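Peptide methionine sulfoxide reductase MsrA (Treponema denticola ATCC 35405, PDB 5FA9) probably repairs oxidised proteins by reducing both the S and R forms of methionine sulfoxide to methionine, as a fusion of MsrA and MsrB units. Local coordinates at residues Pro196-Tyr210 with Ser221-Phe235. The protein carries 2 engineered substitutions. Numbering follows the deposited sequence.
Sequences PFTSEYDKFDAEGIY and SSLNKYDAGCGWPSF
I209 and S221 face each other as an antiparallel, non-hydrogen-bonded pair, while at the far end F197 approaches G231 and F197 N donates to G231 O at 2.7 Å. The F197 ring then lies flat over the glycine: G231 CA stands 3.4 Å from the ring centroid, only 4° off the normal, a CH-pi contact. A water bridges the same G231 carbonyl to the N-H of S199. Nearby, P196 CG lies 3.6 Å from W232 CZ2, while the indole N-H of W232 is bonded to the E194 carbonyl.

How one lysine can gather a loop is illustrated by K225. Extended until a bend at chi4 (-65°), it places K225 NZ 2.9 Å from Y201 O. The same K225 NZ donates to F204 O at 3.0 Å, with a weak bond to D202 O besides; an ammonium so placed probably offsets the partial negative charge of these carbonyls. The K225 and Y210 side chains cross at about a right angle, with K225 CD and CE packed against Y210 OH. On one face of the Y210 ring stands the edge of F235, a T-shaped pair with planes at 67°. This pair joins the three-stranded sheet of Y210 to the six-stranded sheet of F235 within the MsrB (SelR) domain, which belongs to the beta-tent clan, and L291 touches both rings.

Next to the I209-S221 pair, S222 OG accepts a fairly straight bond from G208 N (3.0 Å), and the S222 N-H returns a bond to G208 O. K203, its chain bent at chi2, forms a salt bridge from NZ to D227 OD2 at 3.2 Å, on the syn side and tilted out of the carboxylate plane.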
loop_
_atom_site.group_PDB
_atom_site.type_symbol
_atom_site.label_atom_id
_atom_site.label_comp_id
_atom_site.label_asym_id
_atom_site.label_seq_id
_atom_site.Cartn_x
_atom_site.Cartn_y
_atom_site.Cartn_z
ATOM N N PRO B 196 2.366 37.093 -1.967
ATOM C CA PRO B 196 1.642 36.294 -0.970
ATOM C C PRO B 196 0.394 36.981 -0.412
ATOM O O PRO B 196 0.384 38.203 -0.256
ATOM C CB PRO B 196 2.679 36.093 0.136
ATOM C CG PRO B 196 3.988 36.200 -0.540
ATOM C CD PRO B 196 3.812 37.149 -1.688
ATOM N N PHE B 197 -0.641 36.187 -0.143
ATOM C CA PHE B 197 -1.871 36.644 0.508
ATOM C C PHE B 197 -2.650 37.682 -0.302
ATOM O O PHE B 197 -3.539 38.347 0.230
ATOM C CB PHE B 197 -1.559 37.214 1.899
ATOM C CG PHE B 197 -0.797 36.272 2.788
ATOM C CD1 PHE B 197 -1.458 35.312 3.535
ATOM C CD2 PHE B 197 0.582 36.354 2.884
ATOM C CE1 PHE B 197 -0.757 34.446 4.355
ATOM C CE2 PHE B 197 1.289 35.491 3.700
ATOM C CZ PHE B 197 0.619 34.536 4.437
ATOM N N THR B 198 -2.326 37.817 -1.584
ATOM C CA THR B 198 -2.997 38.799 -2.433
ATOM C C THR B 198 -4.148 38.191 -3.229
ATOM O O THR B 198 -5.079 38.895 -3.618
ATOM C CB THR B 198 -2.016 39.463 -3.417
ATOM O OG1 THR B 198 -1.381 38.459 -4.218
ATOM C CG2 THR B 198 -0.958 40.254 -2.661
ATOM N N SER B 199 -4.082 36.887 -3.473
ATOM C CA SER B 199 -5.113 36.213 -4.253
ATOM C C SER B 199 -6.377 35.973 -3.437
ATOM O O SER B 199 -6.313 35.681 -2.242
ATOM C CB SER B 199 -4.592 34.884 -4.799
ATOM O OG SER B 199 -5.601 34.210 -5.530
ATOM N N GLU B 200 -7.525 36.095 -4.096
ATOM C CA GLU B 200 -8.811 35.835 -3.462
ATOM C C GLU B 200 -8.975 34.355 -3.128
ATOM O O GLU B 200 -9.779 33.985 -2.273
ATOM C CB GLU B 200 -9.952 36.300 -4.371
ATOM C CG GLU B 200 -10.005 35.577 -5.710
ATOM C CD GLU B 200 -11.129 36.069 -6.602
ATOM O OE1 GLU B 200 -12.299 36.014 -6.172
ATOM O OE2 GLU B 200 -10.839 36.512 -7.733
ATOM N N TYR B 201 -8.203 33.514 -3.809
ATOM C CA TYR B 201 -8.280 32.069 -3.627
ATOM C C TYR B 201 -7.368 31.570 -2.508
ATOM O O TYR B 201 -7.291 30.369 -2.258
ATOM C CB TYR B 201 -7.938 31.352 -4.934
ATOM C CG TYR B 201 -8.923 31.612 -6.051
ATOM C CD1 TYR B 201 -10.256 31.885 -5.778
ATOM C CD2 TYR B 201 -8.519 31.584 -7.380
ATOM C CE1 TYR B 201 -11.160 32.125 -6.795
ATOM C CE2 TYR B 201 -9.417 31.820 -8.405
ATOM C CZ TYR B 201 -10.736 32.090 -8.107
ATOM O OH TYR B 201 -11.633 32.326 -9.123
ATOM N N ASP B 202 -6.679 32.488 -1.838
ATOM C CA ASP B 202 -5.787 32.110 -0.745
ATOM C C ASP B 202 -6.579 31.612 0.459
ATOM O O ASP B 202 -6.522 30.430 0.802
ATOM C CB ASP B 202 -4.898 33.287 -0.344
ATOM C CG ASP B 202 -3.920 32.927 0.758
ATOM O OD1 ASP B 202 -3.352 31.816 0.709
ATOM O OD2 ASP B 202 -3.718 33.756 1.671
ATOM N N LYS B 203 -7.316 32.513 1.100
ATOM C CA LYS B 203 -8.222 32.123 2.173
ATOM C C LYS B 203 -9.594 31.826 1.580
ATOM O O LYS B 203 -10.477 32.683 1.565
ATOM C CB LYS B 203 -8.318 33.220 3.234
ATOM C CG LYS B 203 -6.970 33.735 3.718
ATOM C CD LYS B 203 -6.124 32.616 4.303
ATOM C CE LYS B 203 -4.753 33.123 4.720
ATOM N NZ LYS B 203 -3.760 32.020 4.836
ATOM N N PHE B 204 -9.761 30.600 1.095
ATOM C CA PHE B 204 -10.948 30.223 0.337
ATOM C C PHE B 204 -11.179 28.714 0.435
ATOM O O PHE B 204 -10.249 27.928 0.241
ATOM C CB PHE B 204 -10.787 30.661 -1.122
ATOM C CG PHE B 204 -12.057 30.626 -1.918
ATOM C CD1 PHE B 204 -12.931 31.700 -1.900
ATOM C CD2 PHE B 204 -12.368 29.529 -2.701
ATOM C CE1 PHE B 204 -14.099 31.675 -2.638
ATOM C CE2 PHE B 204 -13.533 29.497 -3.443
ATOM C CZ PHE B 204 -14.399 30.571 -3.411
ATOM N N ASP B 205 -12.411 28.308 0.733
ATOM C CA ASP B 205 -12.688 26.907 1.036
ATOM C C ASP B 205 -14.036 26.450 0.456
ATOM O O ASP B 205 -14.573 25.413 0.854
ATOM C CB ASP B 205 -12.650 26.672 2.550
ATOM C CG ASP B 205 -12.599 25.195 2.916
ATOM O OD1 ASP B 205 -11.950 24.421 2.184
ATOM O OD2 ASP B 205 -13.211 24.812 3.939
ATOM N N ALA B 206 -14.584 27.188 -0.483
ATOM C CA ALA B 206 -15.832 26.802 -1.085
ATOM C C ALA B 206 -15.659 25.544 -1.911
ATOM O O ALA B 206 -14.589 25.254 -2.348
ATOM C CB ALA B 206 -16.398 27.938 -1.918
ATOM N N GLU B 207 -16.721 24.783 -2.082
ATOM C CA GLU B 207 -16.662 23.534 -2.832
ATOM C C GLU B 207 -16.761 23.779 -4.330
ATOM O O GLU B 207 -17.617 24.532 -4.796
ATOM C CB GLU B 207 -17.773 22.583 -2.386
ATOM C CG GLU B 207 -17.657 22.125 -0.945
ATOM C CD GLU B 207 -18.736 21.132 -0.565
ATOM O OE1 GLU B 207 -18.434 19.922 -0.501
ATOM O OE2 GLU B 207 -19.886 21.561 -0.335
ATOM N N GLY B 208 -15.876 23.132 -5.081
ATOM C CA GLY B 208 -15.829 23.289 -6.521
ATOM C C GLY B 208 -14.465 22.911 -7.063
ATOM O O GLY B 208 -13.634 22.361 -6.342
ATOM N N ILE B 209 -14.235 23.204 -8.337
ATOM C CA ILE B 209 -12.954 22.900 -8.963
ATOM C C ILE B 209 -12.211 24.171 -9.357
ATOM O O ILE B 209 -12.820 25.217 -9.587
ATOM C CB ILE B 209 -13.127 22.015 -10.213
ATOM C CG1 ILE B 209 -14.055 22.691 -11.225
ATOM C CG2 ILE B 209 -13.665 20.651 -9.828
ATOM C CD1 ILE B 209 -14.179 21.941 -12.534
ATOM N N TYR B 210 -10.890 24.068 -9.435
ATOM C CA TYR B 210 -10.066 25.174 -9.902
ATOM C C TYR B 210 -9.582 24.863 -11.309
ATOM O O TYR B 210 -8.945 23.838 -11.553
ATOM C CB TYR B 210 -8.896 25.426 -8.951
ATOM C CG TYR B 210 -9.339 25.917 -7.591
ATOM C CD1 TYR B 210 -9.707 25.023 -6.593
ATOM C CD2 TYR B 210 -9.405 27.275 -7.311
ATOM C CE1 TYR B 210 -10.118 25.469 -5.352
ATOM C CE2 TYR B 210 -9.815 27.731 -6.074
ATOM C CZ TYR B 210 -10.170 26.824 -5.098
ATOM O OH TYR B 210 -10.580 27.273 -3.866
ATOM N N SER B 221 -8.953 20.294 -7.200
ATOM C CA SER B 221 -10.240 20.191 -6.524
ATOM C C SER B 221 -10.194 20.857 -5.153
ATOM O O SER B 221 -9.153 20.870 -4.495
ATOM C CB SER B 221 -10.656 18.726 -6.382
ATOM O OG SER B 221 -11.828 18.603 -5.595
ATOM N N SER B 222 -11.327 21.408 -4.727
ATOM C CA SER B 222 -11.430 22.043 -3.417
ATOM C C SER B 222 -11.201 21.037 -2.292
ATOM O O SER B 222 -10.835 21.411 -1.177
ATOM C CB SER B 222 -12.798 22.708 -3.250
ATOM O OG SER B 222 -13.845 21.761 -3.385
ATOM N N LEU B 223 -11.422 19.762 -2.593
ATOM C CA LEU B 223 -11.255 18.694 -1.612
ATOM C C LEU B 223 -9.792 18.516 -1.222
ATOM O O LEU B 223 -9.484 18.042 -0.129
ATOM C CB LEU B 223 -11.812 17.379 -2.163
ATOM C CG LEU B 223 -11.840 16.175 -1.218
ATOM C CD1 LEU B 223 -12.724 16.449 -0.010
ATOM C CD2 LEU B 223 -12.292 14.923 -1.952
ATOM N N ASN B 224 -8.893 18.912 -2.116
ATOM C CA ASN B 224 -7.463 18.745 -1.888
ATOM C C ASN B 224 -6.793 20.039 -1.445
ATOM O O ASN B 224 -5.574 20.092 -1.276
ATOM C CB ASN B 224 -6.794 18.221 -3.158
ATOM C CG ASN B 224 -7.419 16.933 -3.653
ATOM O OD1 ASN B 224 -7.553 15.967 -2.903
ATOM N ND2 ASN B 224 -7.814 16.915 -4.921
ATOM N N LYS B 225 -7.598 21.079 -1.254
ATOM C CA LYS B 225 -7.089 22.391 -0.875
ATOM C C LYS B 225 -6.928 22.515 0.636
ATOM O O LYS B 225 -7.754 22.015 1.400
ATOM C CB LYS B 225 -8.021 23.484 -1.398
ATOM C CG LYS B 225 -7.451 24.887 -1.322
ATOM C CD LYS B 225 -8.364 25.874 -2.028
ATOM C CE LYS B 225 -7.716 27.241 -2.151
ATOM N NZ LYS B 225 -7.496 27.882 -0.826
ATOM N N TYR B 226 -5.861 23.182 1.065
ATOM C CA TYR B 226 -5.616 23.401 2.487
ATOM C C TYR B 226 -4.800 24.672 2.713
ATOM O O TYR B 226 -4.241 25.237 1.773
ATOM C CB TYR B 226 -4.900 22.197 3.102
ATOM C CG TYR B 226 -3.423 22.127 2.786
ATOM C CD1 TYR B 226 -2.975 21.695 1.544
ATOM C CD2 TYR B 226 -2.475 22.486 3.736
ATOM C CE1 TYR B 226 -1.624 21.630 1.257
ATOM C CE2 TYR B 226 -1.126 22.424 3.458
ATOM C CZ TYR B 226 -0.705 21.996 2.218
ATOM O OH TYR B 226 0.641 21.934 1.943
ATOM N N ASP B 227 -4.735 25.116 3.965
ATOM C CA ASP B 227 -4.006 26.332 4.310
ATOM C C ASP B 227 -2.569 26.011 4.712
ATOM O O ASP B 227 -2.319 25.502 5.805
ATOM C CB ASP B 227 -4.717 27.079 5.443
ATOM C CG ASP B 227 -4.283 28.533 5.553
ATOM O OD1 ASP B 227 -3.107 28.839 5.264
ATOM O OD2 ASP B 227 -5.124 29.375 5.934
ATOM N N ALA B 228 -1.629 26.312 3.822
ATOM C CA ALA B 228 -0.216 26.095 4.102
ATOM C C ALA B 228 0.379 27.285 4.850
ATOM O O ALA B 228 1.466 27.193 5.419
ATOM C CB ALA B 228 0.548 25.843 2.811
ATOM N N GLY B 229 -0.345 28.400 4.844
ATOM C CA GLY B 229 0.083 29.593 5.553
ATOM C C GLY B 229 1.195 30.353 4.856
ATOM O O GLY B 229 1.820 31.230 5.450
ATOM N N CYS B 230 1.445 30.022 3.592
ATOM C CA CYS B 230 2.523 30.657 2.842
ATOM C C CYS B 230 2.009 31.755 1.912
ATOM O O CYS B 230 2.787 32.384 1.196
ATOM C CB CYS B 230 3.299 29.612 2.039
ATOM S SG CYS B 230 4.153 28.383 3.056
ATOM N N GLY B 231 0.701 31.982 1.929
ATOM C CA GLY B 231 0.109 33.074 1.176
ATOM C C GLY B 231 -0.388 32.715 -0.212
ATOM O O GLY B 231 -0.928 33.565 -0.918
ATOM N N TRP B 232 -0.209 31.459 -0.609
ATOM C CA TRP B 232 -0.689 31.002 -1.909
ATOM C C TRP B 232 -1.659 29.836 -1.763
ATOM O O TRP B 232 -1.563 29.064 -0.809
ATOM C CB TRP B 232 0.480 30.588 -2.807
ATOM C CG TRP B 232 1.406 31.708 -3.162
ATOM C CD1 TRP B 232 1.170 32.716 -4.050
ATOM C CD2 TRP B 232 2.729 31.921 -2.653
ATOM N NE1 TRP B 232 2.259 33.552 -4.115
ATOM C CE2 TRP B 232 3.228 33.085 -3.270
ATOM C CE3 TRP B 232 3.533 31.243 -1.734
ATOM C CZ2 TRP B 232 4.500 33.585 -2.996
ATOM C CZ3 TRP B 232 4.795 31.743 -1.463
ATOM C CH2 TRP B 232 5.265 32.902 -2.091
ATOM N N PRO B 233 -2.611 29.719 -2.705
ATOM C CA PRO B 233 -3.477 28.540 -2.789
ATOM C C PRO B 233 -2.660 27.253 -2.832
ATOM O O PRO B 233 -1.824 27.087 -3.720
ATOM C CB PRO B 233 -4.235 28.757 -4.099
ATOM C CG PRO B 233 -4.289 30.236 -4.249
ATOM C CD PRO B 233 -2.999 30.760 -3.674
ATOM N N SER B 234 -2.902 26.356 -1.883
ATOM C CA SER B 234 -2.103 25.143 -1.761
ATOM C C SER B 234 -2.961 23.887 -1.865
ATOM O O SER B 234 -4.048 23.815 -1.293
ATOM C CB SER B 234 -1.333 25.144 -0.441
ATOM O OG SER B 234 -0.494 26.280 -0.344
ATOM N N PHE B 235 -2.459 22.901 -2.600
ATOM C CA PHE B 235 -3.181 21.654 -2.813
ATOM C C PHE B 235 -2.285 20.452 -2.525
ATOM O O PHE B 235 -1.061 20.543 -2.624
ATOM C CB PHE B 235 -3.721 21.582 -4.244
ATOM C CG PHE B 235 -4.624 22.726 -4.610
ATOM C CD1 PHE B 235 -4.105 23.891 -5.151
ATOM C CD2 PHE B 235 -5.993 22.635 -4.415
ATOM C CE1 PHE B 235 -4.934 24.945 -5.488
ATOM C CE2 PHE B 235 -6.826 23.685 -4.752
ATOM C CZ PHE B 235 -6.295 24.842 -5.289
HETATM O O HOH W 1 -1.795 34.796 -3.152
HETATM O O HOH W 2 -11.407 23.959 -0.384
#